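Local coordinates for protein putative phosphosugar isomerase (Silicibacter pomeroyi DSS-3, PDB 3FJ1) that is of unknown function but probably binds phosphosugars through two SIS domains and may act as a sugar isomerase or aminotransferase, at residues D14-A19 with L312-Y317; H56-L61 with L96-S101; H138-H143 with A160-M165; A241-G246 with D275-K280; A268-I273 with V284-G289. One frame throughout, in Å; residues are numbered along the deposited sequence.

Interaction 1: residues D14-A19 with L312-Y317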
# COMPACT_ATOMS: atom_id res chain seq x y z
N ASP A 14 -4.70 2.19 28.59
CA ASP A 14 -5.55 2.85 29.58
C ASP A 14 -5.33 4.36 29.65
O ASP A 14 -6.12 5.09 30.24
CB ASP A 14 -5.40 2.20 30.94
CG ASP A 14 -6.10 0.87 31.02
OD1 ASP A 14 -7.21 0.77 30.46
OD2 ASP A 14 -5.55 -0.07 31.63
N GLU A 15 -4.22 4.82 29.07
CA GLU A 15 -3.98 6.28 28.92
C GLU A 15 -4.53 6.87 27.63
O GLU A 15 -4.51 8.10 27.50
CB GLU A 15 -2.47 6.59 28.93
CG GLU A 15 -1.74 6.28 30.23
CD GLU A 15 -0.21 6.30 30.14
OE1 GLU A 15 0.36 6.31 29.02
OE2 GLU A 15 0.45 6.26 31.24
N ILE A 16 -5.00 6.04 26.67
CA ILE A 16 -5.49 6.56 25.39
C ILE A 16 -6.63 7.59 25.54
O ILE A 16 -6.55 8.67 24.97
CB ILE A 16 -5.86 5.44 24.37
CG1 ILE A 16 -4.62 4.74 23.81
CG2 ILE A 16 -6.74 5.99 23.18
CD1 ILE A 16 -4.90 3.42 23.06
N PRO A 17 -7.68 7.28 26.32
CA PRO A 17 -8.73 8.30 26.46
C PRO A 17 -8.26 9.69 26.97
O PRO A 17 -8.67 10.72 26.39
CB PRO A 17 -9.71 7.65 27.44
CG PRO A 17 -9.51 6.17 27.24
CD PRO A 17 -8.03 6.03 27.02
N GLU A 18 -7.40 9.75 28.00
CA GLU A 18 -6.92 11.02 28.52
C GLU A 18 -5.94 11.71 27.57
O GLU A 18 -5.87 12.94 27.54
CB GLU A 18 -6.23 10.85 29.89
CG GLU A 18 -6.27 12.12 30.74
CD GLU A 18 -7.67 12.39 31.29
OE1 GLU A 18 -8.38 11.39 31.55
OE2 GLU A 18 -8.05 13.57 31.47
N ALA A 19 -5.18 10.92 26.82
CA ALA A 19 -4.26 11.46 25.82
C ALA A 19 -5.08 12.21 24.77
O ALA A 19 -4.75 13.32 24.40
CB ALA A 19 -3.45 10.33 25.16
N LEU A 312 -12.72 0.89 17.25
CA LEU A 312 -12.44 -0.52 16.92
C LEU A 312 -10.99 -0.91 17.18
O LEU A 312 -10.72 -1.97 17.70
CB LEU A 312 -12.77 -0.77 15.44
CG LEU A 312 -14.16 -0.40 14.94
CD1 LEU A 312 -14.32 -0.73 13.47
CD2 LEU A 312 -15.22 -1.14 15.80
N ILE A 313 -10.04 -0.05 16.79
CA ILE A 313 -8.63 -0.34 17.00
C ILE A 313 -8.29 -0.36 18.49
O ILE A 313 -7.44 -1.13 18.89
CB ILE A 313 -7.69 0.58 16.19
CG1 ILE A 313 -6.30 -0.08 16.03
CG2 ILE A 313 -7.65 2.04 16.76
CD1 ILE A 313 -6.24 -1.36 15.12
N VAL A 314 -8.92 0.49 19.30
CA VAL A 314 -8.68 0.46 20.76
C VAL A 314 -9.13 -0.91 21.33
O VAL A 314 -8.40 -1.54 22.14
CB VAL A 314 -9.30 1.67 21.49
CG1 VAL A 314 -9.26 1.45 23.01
CG2 VAL A 314 -8.55 3.01 21.10
N SER A 315 -10.30 -1.37 20.91
CA SER A 315 -10.78 -2.69 21.34
C SER A 315 -9.80 -3.80 20.88
O SER A 315 -9.51 -4.74 21.61
CB SER A 315 -12.19 -2.95 20.86
OG SER A 315 -13.12 -2.09 21.54
N PHE A 316 -9.32 -3.67 19.65
CA PHE A 316 -8.36 -4.63 19.13
C PHE A 316 -7.08 -4.65 19.97
O PHE A 316 -6.56 -5.73 20.29
CB PHE A 316 -8.01 -4.33 17.66
CG PHE A 316 -6.94 -5.23 17.10
CD1 PHE A 316 -7.25 -6.47 16.63
CD2 PHE A 316 -5.62 -4.83 17.05
CE1 PHE A 316 -6.26 -7.30 16.11
CE2 PHE A 316 -4.64 -5.66 16.56
CZ PHE A 316 -4.95 -6.88 16.09
N TYR A 317 -6.55 -3.46 20.27
CA TYR A 317 -5.33 -3.34 21.06
C TYR A 317 -5.48 -4.06 22.40
O TYR A 317 -4.59 -4.77 22.88
CB TYR A 317 -4.99 -1.87 21.33
CG TYR A 317 -4.51 -1.02 20.15
CD1 TYR A 317 -3.74 -1.56 19.11
CD2 TYR A 317 -4.76 0.35 20.14
CE1 TYR A 317 -3.28 -0.74 18.07
CE2 TYR A 317 -4.30 1.16 19.10
CZ TYR A 317 -3.56 0.61 18.08
OH TYR A 317 -3.12 1.45 17.05

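Interaction 2: residues H56-L61 with L96-S101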
# COMPACT_ATOMS: atom_id res chain seq x y z
N HIS A 56 -0.38 4.01 8.05
CA HIS A 56 -1.76 3.52 8.24
C HIS A 56 -2.63 4.69 8.70
O HIS A 56 -3.80 4.81 8.31
CB HIS A 56 -1.81 2.33 9.19
CG HIS A 56 -0.96 1.18 8.73
ND1 HIS A 56 -0.89 0.80 7.40
CD2 HIS A 56 -0.19 0.30 9.41
CE1 HIS A 56 -0.06 -0.22 7.29
NE2 HIS A 56 0.34 -0.58 8.50
N VAL A 57 -2.04 5.60 9.49
CA VAL A 57 -2.72 6.83 9.84
C VAL A 57 -3.02 7.61 8.57
O VAL A 57 -4.11 8.13 8.38
CB VAL A 57 -1.91 7.68 10.81
CG1 VAL A 57 -2.66 9.02 11.04
CG2 VAL A 57 -1.67 6.90 12.13
N CYS A 58 -2.03 7.71 7.70
CA CYS A 58 -2.20 8.42 6.43
C CYS A 58 -3.30 7.79 5.54
O CYS A 58 -4.10 8.49 4.93
CB CYS A 58 -0.89 8.54 5.72
SG CYS A 58 0.20 9.81 6.45
N THR A 59 -3.36 6.46 5.50
CA THR A 59 -4.43 5.81 4.77
C THR A 59 -5.79 6.21 5.33
O THR A 59 -6.70 6.56 4.57
CB THR A 59 -4.27 4.29 4.81
OG1 THR A 59 -3.01 3.94 4.21
CG2 THR A 59 -5.45 3.57 4.09
N TYR A 60 -5.93 6.16 6.65
CA TYR A 60 -7.13 6.60 7.36
C TYR A 60 -7.49 8.05 6.96
O TYR A 60 -8.61 8.33 6.51
CB TYR A 60 -6.87 6.45 8.86
CG TYR A 60 -8.05 6.50 9.80
CD1 TYR A 60 -9.19 7.23 9.52
CD2 TYR A 60 -7.96 5.91 11.05
CE1 TYR A 60 -10.24 7.31 10.44
CE2 TYR A 60 -8.99 6.01 11.96
CZ TYR A 60 -10.12 6.69 11.66
OH TYR A 60 -11.11 6.76 12.58
N LEU A 61 -6.52 8.95 7.05
CA LEU A 61 -6.74 10.34 6.72
C LEU A 61 -7.00 10.60 5.22
O LEU A 61 -7.68 11.57 4.91
CB LEU A 61 -5.60 11.20 7.24
CG LEU A 61 -5.41 11.19 8.78
CD1 LEU A 61 -4.17 12.07 9.13
CD2 LEU A 61 -6.67 11.62 9.53
N LEU A 96 0.93 16.48 4.03
CA LEU A 96 0.73 16.08 5.40
C LEU A 96 1.76 15.01 5.77
O LEU A 96 1.74 13.93 5.19
CB LEU A 96 -0.69 15.55 5.54
CG LEU A 96 -1.17 15.30 6.93
CD1 LEU A 96 -1.22 16.59 7.77
CD2 LEU A 96 -2.54 14.64 6.83
N ALA A 97 2.67 15.34 6.68
CA ALA A 97 3.71 14.40 7.12
C ALA A 97 3.32 13.87 8.51
O ALA A 97 2.96 14.64 9.40
CB ALA A 97 5.06 15.08 7.16
N VAL A 98 3.38 12.56 8.71
CA VAL A 98 3.00 11.99 10.02
C VAL A 98 4.17 11.14 10.55
O VAL A 98 4.60 10.23 9.87
CB VAL A 98 1.74 11.16 9.89
CG1 VAL A 98 1.33 10.61 11.26
CG2 VAL A 98 0.60 11.98 9.24
N SER A 99 4.67 11.45 11.74
CA SER A 99 5.80 10.72 12.30
C SER A 99 5.87 10.91 13.79
O SER A 99 5.92 12.05 14.23
CB SER A 99 7.10 11.25 11.71
OG SER A 99 8.23 10.71 12.36
N GLN A 100 5.91 9.81 14.56
CA GLN A 100 6.03 9.83 16.03
C GLN A 100 7.15 10.81 16.49
O GLN A 100 6.91 11.83 17.15
CB GLN A 100 6.29 8.35 16.50
CG GLN A 100 6.22 7.97 18.01
CD GLN A 100 6.31 6.42 18.27
OE1 GLN A 100 5.86 5.91 19.31
NE2 GLN A 100 6.89 5.70 17.32
N SER A 101 8.39 10.47 16.13
CA SER A 101 9.57 11.22 16.58
C SER A 101 10.00 12.35 15.65
O SER A 101 10.69 13.26 16.09
CB SER A 101 10.79 10.28 16.74
OG SER A 101 11.39 10.00 15.47

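Interaction 3: residues H138-H143 with A160-M165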
# COMPACT_ATOMS: atom_id res chain seq x y z
N HIS A 138 3.82 24.25 9.35
CA HIS A 138 3.08 24.14 10.58
C HIS A 138 3.30 22.78 11.21
O HIS A 138 3.45 21.78 10.51
CB HIS A 138 1.58 24.29 10.30
CG HIS A 138 1.23 25.60 9.67
ND1 HIS A 138 1.07 26.75 10.40
CD2 HIS A 138 1.03 25.94 8.38
CE1 HIS A 138 0.80 27.75 9.58
NE2 HIS A 138 0.78 27.29 8.35
N THR A 139 3.31 22.75 12.55
CA THR A 139 3.40 21.49 13.27
C THR A 139 2.24 21.36 14.22
O THR A 139 1.95 22.28 15.00
CB THR A 139 4.70 21.37 14.03
OG1 THR A 139 5.76 21.35 13.07
CG2 THR A 139 4.72 20.06 14.90
N ILE A 140 1.56 20.23 14.16
CA ILE A 140 0.52 19.92 15.12
C ILE A 140 1.07 18.84 16.06
O ILE A 140 1.34 17.69 15.66
CB ILE A 140 -0.77 19.44 14.43
CG1 ILE A 140 -1.38 20.59 13.63
CG2 ILE A 140 -1.74 18.91 15.46
CD1 ILE A 140 -2.45 20.20 12.66
N ASP A 141 1.26 19.23 17.32
CA ASP A 141 1.68 18.31 18.37
C ASP A 141 0.49 17.37 18.70
O ASP A 141 -0.60 17.84 19.08
CB ASP A 141 2.09 19.13 19.59
CG ASP A 141 2.69 18.30 20.72
OD1 ASP A 141 2.48 17.07 20.84
OD2 ASP A 141 3.37 18.95 21.55
N ILE A 142 0.70 16.08 18.54
CA ILE A 142 -0.35 15.07 18.79
C ILE A 142 -0.63 14.75 20.27
O ILE A 142 -1.63 14.08 20.59
CB ILE A 142 -0.09 13.76 17.98
CG1 ILE A 142 1.10 12.95 18.54
CG2 ILE A 142 0.07 14.14 16.45
CD1 ILE A 142 1.35 11.60 17.83
N HIS A 143 0.20 15.25 21.17
CA HIS A 143 -0.03 15.06 22.60
C HIS A 143 -0.23 13.59 23.03
O HIS A 143 -1.08 13.29 23.86
CB HIS A 143 -1.21 15.95 23.07
CG HIS A 143 -0.94 17.42 22.96
ND1 HIS A 143 -1.13 18.14 21.80
CD2 HIS A 143 -0.47 18.30 23.87
CE1 HIS A 143 -0.81 19.40 22.01
NE2 HIS A 143 -0.40 19.52 23.26
N ALA A 160 -4.18 10.07 14.33
CA ALA A 160 -5.40 10.05 13.59
C ALA A 160 -6.37 11.12 14.07
O ALA A 160 -6.96 11.83 13.25
CB ALA A 160 -6.04 8.63 13.58
N VAL A 161 -6.51 11.28 15.39
CA VAL A 161 -7.40 12.29 15.94
C VAL A 161 -6.97 13.70 15.52
O VAL A 161 -7.82 14.49 15.08
CB VAL A 161 -7.53 12.17 17.47
CG1 VAL A 161 -8.21 13.38 18.03
CG2 VAL A 161 -8.32 10.88 17.81
N ALA A 162 -5.67 13.98 15.62
CA ALA A 162 -5.12 15.27 15.17
C ALA A 162 -5.49 15.58 13.72
O ALA A 162 -5.94 16.70 13.41
CB ALA A 162 -3.61 15.35 15.39
N GLY A 163 -5.27 14.61 12.83
CA GLY A 163 -5.63 14.75 11.42
C GLY A 163 -7.13 14.93 11.21
O GLY A 163 -7.56 15.76 10.41
N LEU A 164 -7.93 14.18 11.95
CA LEU A 164 -9.39 14.31 11.86
C LEU A 164 -9.89 15.67 12.35
O LEU A 164 -10.82 16.22 11.76
CB LEU A 164 -10.12 13.15 12.57
CG LEU A 164 -10.04 11.77 11.86
CD1 LEU A 164 -10.58 10.71 12.81
CD2 LEU A 164 -10.71 11.69 10.44
N MSE A 165 -9.31 16.18 13.43
CA MSE A 165 -9.63 17.53 13.98
C MSE A 165 -9.35 18.58 12.91
O MSE A 165 -10.16 19.48 12.68
CB MSE A 165 -8.78 17.84 15.22
CG MSE A 165 -9.20 17.09 16.48
SE MSE A 165 -7.83 17.28 17.88
CE MSE A 165 -7.94 19.20 18.32

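Interaction 4: residues A241-G246 with D275-K280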
# COMPACT_ATOMS: atom_id res chain seq x y z
N ALA A 241 -13.43 -6.84 -0.07
CA ALA A 241 -13.78 -6.97 -1.48
C ALA A 241 -12.72 -7.74 -2.27
O ALA A 241 -12.95 -8.10 -3.42
CB ALA A 241 -13.98 -5.60 -2.09
N GLU A 242 -11.53 -7.92 -1.71
CA GLU A 242 -10.47 -8.64 -2.38
C GLU A 242 -10.09 -9.97 -1.76
O GLU A 242 -9.44 -10.79 -2.41
CB GLU A 242 -9.22 -7.76 -2.41
CG GLU A 242 -9.45 -6.43 -3.10
CD GLU A 242 -9.77 -6.55 -4.59
OE1 GLU A 242 -9.49 -7.60 -5.21
OE2 GLU A 242 -10.33 -5.58 -5.13
N VAL A 243 -10.50 -10.19 -0.51
CA VAL A 243 -10.03 -11.37 0.25
C VAL A 243 -10.38 -12.70 -0.42
O VAL A 243 -9.60 -13.66 -0.33
CB VAL A 243 -10.52 -11.33 1.71
CG1 VAL A 243 -12.04 -11.49 1.79
CG2 VAL A 243 -9.81 -12.38 2.51
N LEU A 244 -11.52 -12.77 -1.10
CA LEU A 244 -11.91 -14.02 -1.76
C LEU A 244 -11.28 -14.20 -3.16
O LEU A 244 -11.55 -15.19 -3.82
CB LEU A 244 -13.43 -14.09 -1.86
CG LEU A 244 -14.16 -14.11 -0.52
CD1 LEU A 244 -15.66 -14.06 -0.73
CD2 LEU A 244 -13.73 -15.31 0.33
N HIS A 245 -10.44 -13.27 -3.60
CA HIS A 245 -9.80 -13.33 -4.92
C HIS A 245 -8.28 -13.29 -4.87
O HIS A 245 -7.65 -13.06 -5.90
CB HIS A 245 -10.27 -12.14 -5.75
CG HIS A 245 -11.75 -11.95 -5.71
ND1 HIS A 245 -12.60 -12.65 -6.52
CD2 HIS A 245 -12.52 -11.19 -4.90
CE1 HIS A 245 -13.85 -12.32 -6.23
NE2 HIS A 245 -13.83 -11.43 -5.25
N GLY A 246 -7.68 -13.46 -3.69
CA GLY A 246 -6.21 -13.34 -3.56
C GLY A 246 -5.45 -14.65 -3.79
O GLY A 246 -6.06 -15.70 -3.97
N ASP A 275 -20.00 -12.87 6.46
CA ASP A 275 -20.93 -13.99 6.48
C ASP A 275 -20.62 -15.06 5.42
O ASP A 275 -20.73 -16.24 5.73
CB ASP A 275 -22.38 -13.49 6.35
CG ASP A 275 -22.92 -12.92 7.66
OD1 ASP A 275 -22.35 -13.17 8.73
OD2 ASP A 275 -23.96 -12.24 7.63
N GLN A 276 -20.21 -14.65 4.21
CA GLN A 276 -19.88 -15.58 3.13
C GLN A 276 -18.71 -16.48 3.52
O GLN A 276 -18.71 -17.71 3.27
CB GLN A 276 -19.51 -14.84 1.84
CG GLN A 276 -20.69 -14.26 1.07
CD GLN A 276 -20.24 -13.48 -0.16
OE1 GLN A 276 -19.25 -13.84 -0.82
NE2 GLN A 276 -20.94 -12.37 -0.45
N ILE A 277 -17.72 -15.85 4.17
CA ILE A 277 -16.54 -16.54 4.66
C ILE A 277 -16.97 -17.56 5.75
O ILE A 277 -16.57 -18.75 5.70
CB ILE A 277 -15.47 -15.56 5.15
CG1 ILE A 277 -14.95 -14.69 3.99
CG2 ILE A 277 -14.32 -16.33 5.81
CD1 ILE A 277 -14.13 -13.53 4.45
N ALA A 278 -17.79 -17.11 6.71
CA ALA A 278 -18.31 -17.99 7.77
C ALA A 278 -19.14 -19.15 7.21
O ALA A 278 -19.11 -20.26 7.75
CB ALA A 278 -19.16 -17.17 8.77
N ALA A 279 -19.86 -18.90 6.12
CA ALA A 279 -20.66 -19.95 5.45
C ALA A 279 -19.79 -21.06 4.80
O ALA A 279 -20.27 -22.15 4.49
CB ALA A 279 -21.62 -19.33 4.42
N LYS A 280 -18.50 -20.78 4.60
CA LYS A 280 -17.56 -21.80 4.11
C LYS A 280 -16.90 -22.61 5.24
O LYS A 280 -16.06 -23.48 4.97
CB LYS A 280 -16.48 -21.12 3.26
CG LYS A 280 -17.04 -20.55 1.95
CD LYS A 280 -16.01 -19.73 1.19
CE LYS A 280 -16.53 -19.30 -0.20
NZ LYS A 280 -17.03 -20.51 -0.98

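Interaction 5: residues A268-I273 with V284-G289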
# COMPACT_ATOMS: atom_id res chain seq x y z
N ALA A 268 -22.47 -2.67 5.64
CA ALA A 268 -23.20 -3.78 5.02
C ALA A 268 -22.33 -4.69 4.12
O ALA A 268 -22.36 -5.91 4.28
CB ALA A 268 -24.46 -3.28 4.27
N PRO A 269 -21.60 -4.12 3.16
CA PRO A 269 -20.73 -5.02 2.37
C PRO A 269 -19.67 -5.80 3.18
O PRO A 269 -19.33 -6.91 2.78
CB PRO A 269 -20.06 -4.08 1.35
CG PRO A 269 -20.28 -2.72 1.84
CD PRO A 269 -21.56 -2.75 2.63
N LEU A 270 -19.12 -5.21 4.24
CA LEU A 270 -18.16 -5.90 5.08
C LEU A 270 -18.85 -7.10 5.74
O LEU A 270 -18.37 -8.22 5.69
CB LEU A 270 -17.61 -4.93 6.12
CG LEU A 270 -16.51 -5.37 7.13
CD1 LEU A 270 -16.94 -6.50 8.11
CD2 LEU A 270 -15.25 -5.72 6.37
N ALA A 271 -20.00 -6.83 6.34
CA ALA A 271 -20.82 -7.87 6.98
C ALA A 271 -21.17 -9.01 5.99
O ALA A 271 -21.11 -10.17 6.35
CB ALA A 271 -22.07 -7.25 7.54
N GLU A 272 -21.55 -8.65 4.76
CA GLU A 272 -21.87 -9.60 3.72
C GLU A 272 -20.73 -10.60 3.42
O GLU A 272 -20.93 -11.82 3.35
CB GLU A 272 -22.29 -8.84 2.45
N ILE A 273 -19.54 -10.07 3.23
CA ILE A 273 -18.36 -10.92 2.98
C ILE A 273 -18.00 -11.73 4.23
O ILE A 273 -17.63 -12.89 4.12
CB ILE A 273 -17.15 -10.10 2.51
CG1 ILE A 273 -17.44 -9.51 1.13
CG2 ILE A 273 -15.85 -10.96 2.53
CD1 ILE A 273 -17.47 -10.53 0.00
N VAL A 284 -14.99 -16.68 11.80
CA VAL A 284 -15.06 -15.26 11.48
C VAL A 284 -15.82 -14.45 12.53
O VAL A 284 -16.88 -14.88 13.03
CB VAL A 284 -15.75 -15.06 10.11
CG1 VAL A 284 -15.62 -13.58 9.66
CG2 VAL A 284 -15.17 -16.01 9.08
N PHE A 285 -15.25 -13.30 12.87
CA PHE A 285 -15.80 -12.34 13.83
C PHE A 285 -15.89 -10.99 13.13
O PHE A 285 -15.06 -10.68 12.25
CB PHE A 285 -14.87 -12.22 15.03
CG PHE A 285 -14.59 -13.52 15.76
CD1 PHE A 285 -13.56 -14.38 15.34
CD2 PHE A 285 -15.33 -13.87 16.87
CE1 PHE A 285 -13.31 -15.56 16.02
CE2 PHE A 285 -15.08 -15.03 17.55
CZ PHE A 285 -14.05 -15.87 17.12
N ALA A 286 -16.86 -10.16 13.48
CA ALA A 286 -16.95 -8.82 12.86
C ALA A 286 -17.54 -7.82 13.81
O ALA A 286 -18.39 -8.19 14.61
CB ALA A 286 -17.72 -8.87 11.55
N THR A 287 -17.11 -6.56 13.73
CA THR A 287 -17.52 -5.48 14.66
C THR A 287 -18.81 -4.80 14.18
O THR A 287 -18.85 -3.60 13.98
CB THR A 287 -16.42 -4.40 14.84
OG1 THR A 287 -16.21 -3.73 13.58
CG2 THR A 287 -15.04 -5.01 15.30
N THR A 288 -19.86 -5.59 14.02
CA THR A 288 -21.13 -5.10 13.54
C THR A 288 -22.23 -6.11 13.87
O THR A 288 -22.03 -7.32 13.82
CB THR A 288 -21.12 -4.84 12.02
OG1 THR A 288 -22.46 -4.64 11.56
CG2 THR A 288 -20.48 -6.00 11.26
N GLY A 289 -23.40 -5.55 14.16
CA GLY A 289 -24.60 -6.31 14.43
C GLY A 289 -25.23 -6.85 13.17
O GLY A 289 -26.13 -7.68 13.25

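Interaction 1: residues D14-A19 with L312-Y317
Ile16 of helix 8-41 and Val314 of helix 308-326 have the nearest CA atoms of the two segments, 8.3 Å apart. This helix-helix contact brings the long N-terminal helix against the last modelled helix of a protein built from two SIS domains. Both side chains aim across the gap and meet tip to tip, Ile16 CG2 lying 4.1 Å from Val314 CG2. The second branch of Ile16 runs on toward the ring of Tyr317, and its CD1 stops 4.2 Å from Tyr317 CD2. Ile16 CG1 stands anti to the carbonyl carbon (chi1 -72°), which leaves CG2 and the CG1-CD1 arm to straddle the methyl CG2 of Val314. Pro17, which has no N-H to give, follows directly and coincides with a kink in helix 8-41. Leu187 of helix 183-191 touches both Ile16 and Val314, and Thr153 of helix 153-171 touches Ile16 and Tyr317, burying the apolar cluster among four helices. Tyr317 OH is hydrogen-bonded to Glu222 OE2. The carbonyl oxygen of Ile313 sits over one face of the Tyr317 ring, 3.1 Å above its plane and shifted toward the rim, while accepting the backbone bond from Tyr317 N.

Interaction 2: residues H56-L61 with L96-S101
Val98 of strand 93-99 presses into the flank of helix 53-69, between Val57 and Cys58, while Leu96, two residues earlier on the same strand face, meets Leu61 one turn further along the helix. The axes of helix segment 56-61 and strand segment 96-99 pass 9.2 Å apart and run in roughly opposing directions, at 143°. Three apolar bumps thus line the helix and two line the strand. The forked end of Val98 divides its branches between two neighbours: CG2 nestles against sulfur, 3.6 Å from Cys58 SG, and CG1 leans toward Val57, 4.3 Å from its CG1. Val98 CG1 lies anti to the backbone N (chi1 -178°), turning one methyl to each residue. The CA-CB bond of Cys58 does not aim at the strand, yet its sulfur swings over far enough to lie 4.0 Å from Val98 CB as well. At the other end the two leucines cross at about a right angle, Leu61 CD1 coming within 3.8 Å of Leu96 CD2, one methyl lodged against the other. All five side chains are buried, and no hydrogen bond joins the segments; the contact between them is purely apolar. Leu124 of the next strand, 120-125, widens the apolar floor by touching Leu61, Leu96 and Val98, and Phe156 and Ser159 of helix 153-171 cover Val57. Such a row of alternate strand residues, seated against a helix laid over the central strand, is typical of the layered alpha/beta, Rossmann-like SIS fold with its parallel five-stranded sheet.

Interaction 3: residues H138-H143 with A160-M165
The His143 ring and the Asp141 carboxylate flank Ile142 where the chain turns at the end of strand 138-141; Ile142 and the strand residue Ile140 both touch Ala162. Asp141 CG lies 3.9 Å above one face of the His143 ring, offset toward the rim. The carboxylate reaches back to the backbone: Asp141 OD1 accepts from His143 N at 2.9 Å, with an N-H...O angle of 161°, the donor standing 36° out of the carboxylate plane. This is an Asx turn. A weak bond from His143 ND1 to Asp141 O (2.8 Å) ties the ring to the turn. Strand 138-141 is the outermost strand, on its side, of the parallel sheet of the first SIS domain, and helix 153-171 packs against it. The lone methyl of Ala162 is shared: Ile140 CG2 and Ile142 CG2 each approach Ala162 CB to 4.0 Å. The two isoleucines reach it through different torsions: Ile140 CG2 is anti to its backbone N, whereas Ile142, with chi1 72°, holds CG2 anti to its carbonyl carbon. The small alanine lets the backbones close in, Ile142 CA and Ala162 CA being 6.0 Å apart. Leu23 of helix 8-41 touches His143, Val161 and Met165.

Interaction 4: residues A241-G246 with D275-K280
Leu244 and Val243, in the loop that follows strand 235-239, meet Ile277 on the last turn of helix 267-279; loop and helix both belong to the second SIS domain, an alpha/beta fold around a parallel sheet. The nearest CA pair, Leu244 and Ile277, is 8.3 Å apart. Apolar contacts carry the pairing. Val243 and Ile277 reach toward each other tip to tip, with Val243 CG1 4.0 Å from Ile277 CD1. Val243 CG1 occupies the crowded position between the backbone N and the carbonyl carbon (chi1 68°). Leu244 passes at a slant over Ile277, bringing its CD2 3.9 Å from Ile277 CG1. Leu211 of strand 208-212 touches both Val243 and Ile277, which are buried.

The outer end is more mixed. The other methyl of Leu244, CD1, lies 3.6 Å from Gln276 OE1, a van der Waals contact between the leucine and an extended, exposed glutamine. No hydrogen bond crosses between the segments. Polar ties lead outward instead: Glu242 OE1 forms a salt bridge with Arg51 NE of the second subunit, which places this loop at the dimer interface, and Asp275 accepts backbone N-H groups of Thr292, Arg293 and Ala294. Within the loop, His245 N donates to Glu242 O at 2.9 Å, and Leu244 CB lies 4.2 Å above one face of the His245 ring, shifted toward the rim.

Interaction 5: residues A268-I273 with V284-G289
Leu270 and Ala271, neighbours on helix 267-279, touch Ala286 and Thr288 respectively. Leu270 CD1 stops 4.2 Å from Ala286 CB, and Ala271 CB lies the same 4.2 Å from Thr288 CG2. Both are loose methyl-to-methyl contacts, without any hydrogen bond between the segments. The backbones come nearest at Ala271 and Ala286, whose CA atoms are 7.1 Å apart, a spacing eased by the small side chains on both sides. Leu270 CG is anti to the backbone N (chi1 -177°), which sends the chain across toward the strand, where CD1 does the touching.

Thr288 is also held by its hydroxyl. Its methyl meets the helix, while Thr288 OG1 is hydrogen-bonded to Glu267 OE2, at the start of helix 267-279, and to Arg290 N, so the residue is tied to the helix beginning as well as packed on its side. Between Ala286 and Thr288 the chain makes an inverse gamma turn centred on Thr287, with a weak bond from Thr288 N to Ala286 O at 3.0 Å; the turn still leaves both flanking residues directed at the helix. Further out, Thr287 OG1 bonds to Ala261 N, in the chain just past strand 257-259, and backbone bonds join Phe285 to Val257 and Gly259. Strand 257-259, helix 267-279 and strand 284-286 thus form a beta-alpha-beta unit, the crossover element from which the parallel sheet of a SIS domain is built.

Overall arrangement
The contacts fall into two groups that match the two SIS domains. Interactions 2 and 3 share the first sheet, with centres about 10 Å apart, and Leu61 CD2 of one packs 3.7 Å from Leu164 N of the other. Interactions 4 and 5 share helix 267-279, their centres about 11 Å apart, and touch where Val243 CG1 lies 3.9 Å from Ile273 CG2. The centres of interactions 3 and 4 are about 36 Å apart. Interaction 1 encloses the rest along the chain; it joins helices from the two ends of the chain and touches both groups: Ala19 CB lies 4.0 Å from His143 O, and Leu312 CD1 3.5 Å from Thr287 OG1.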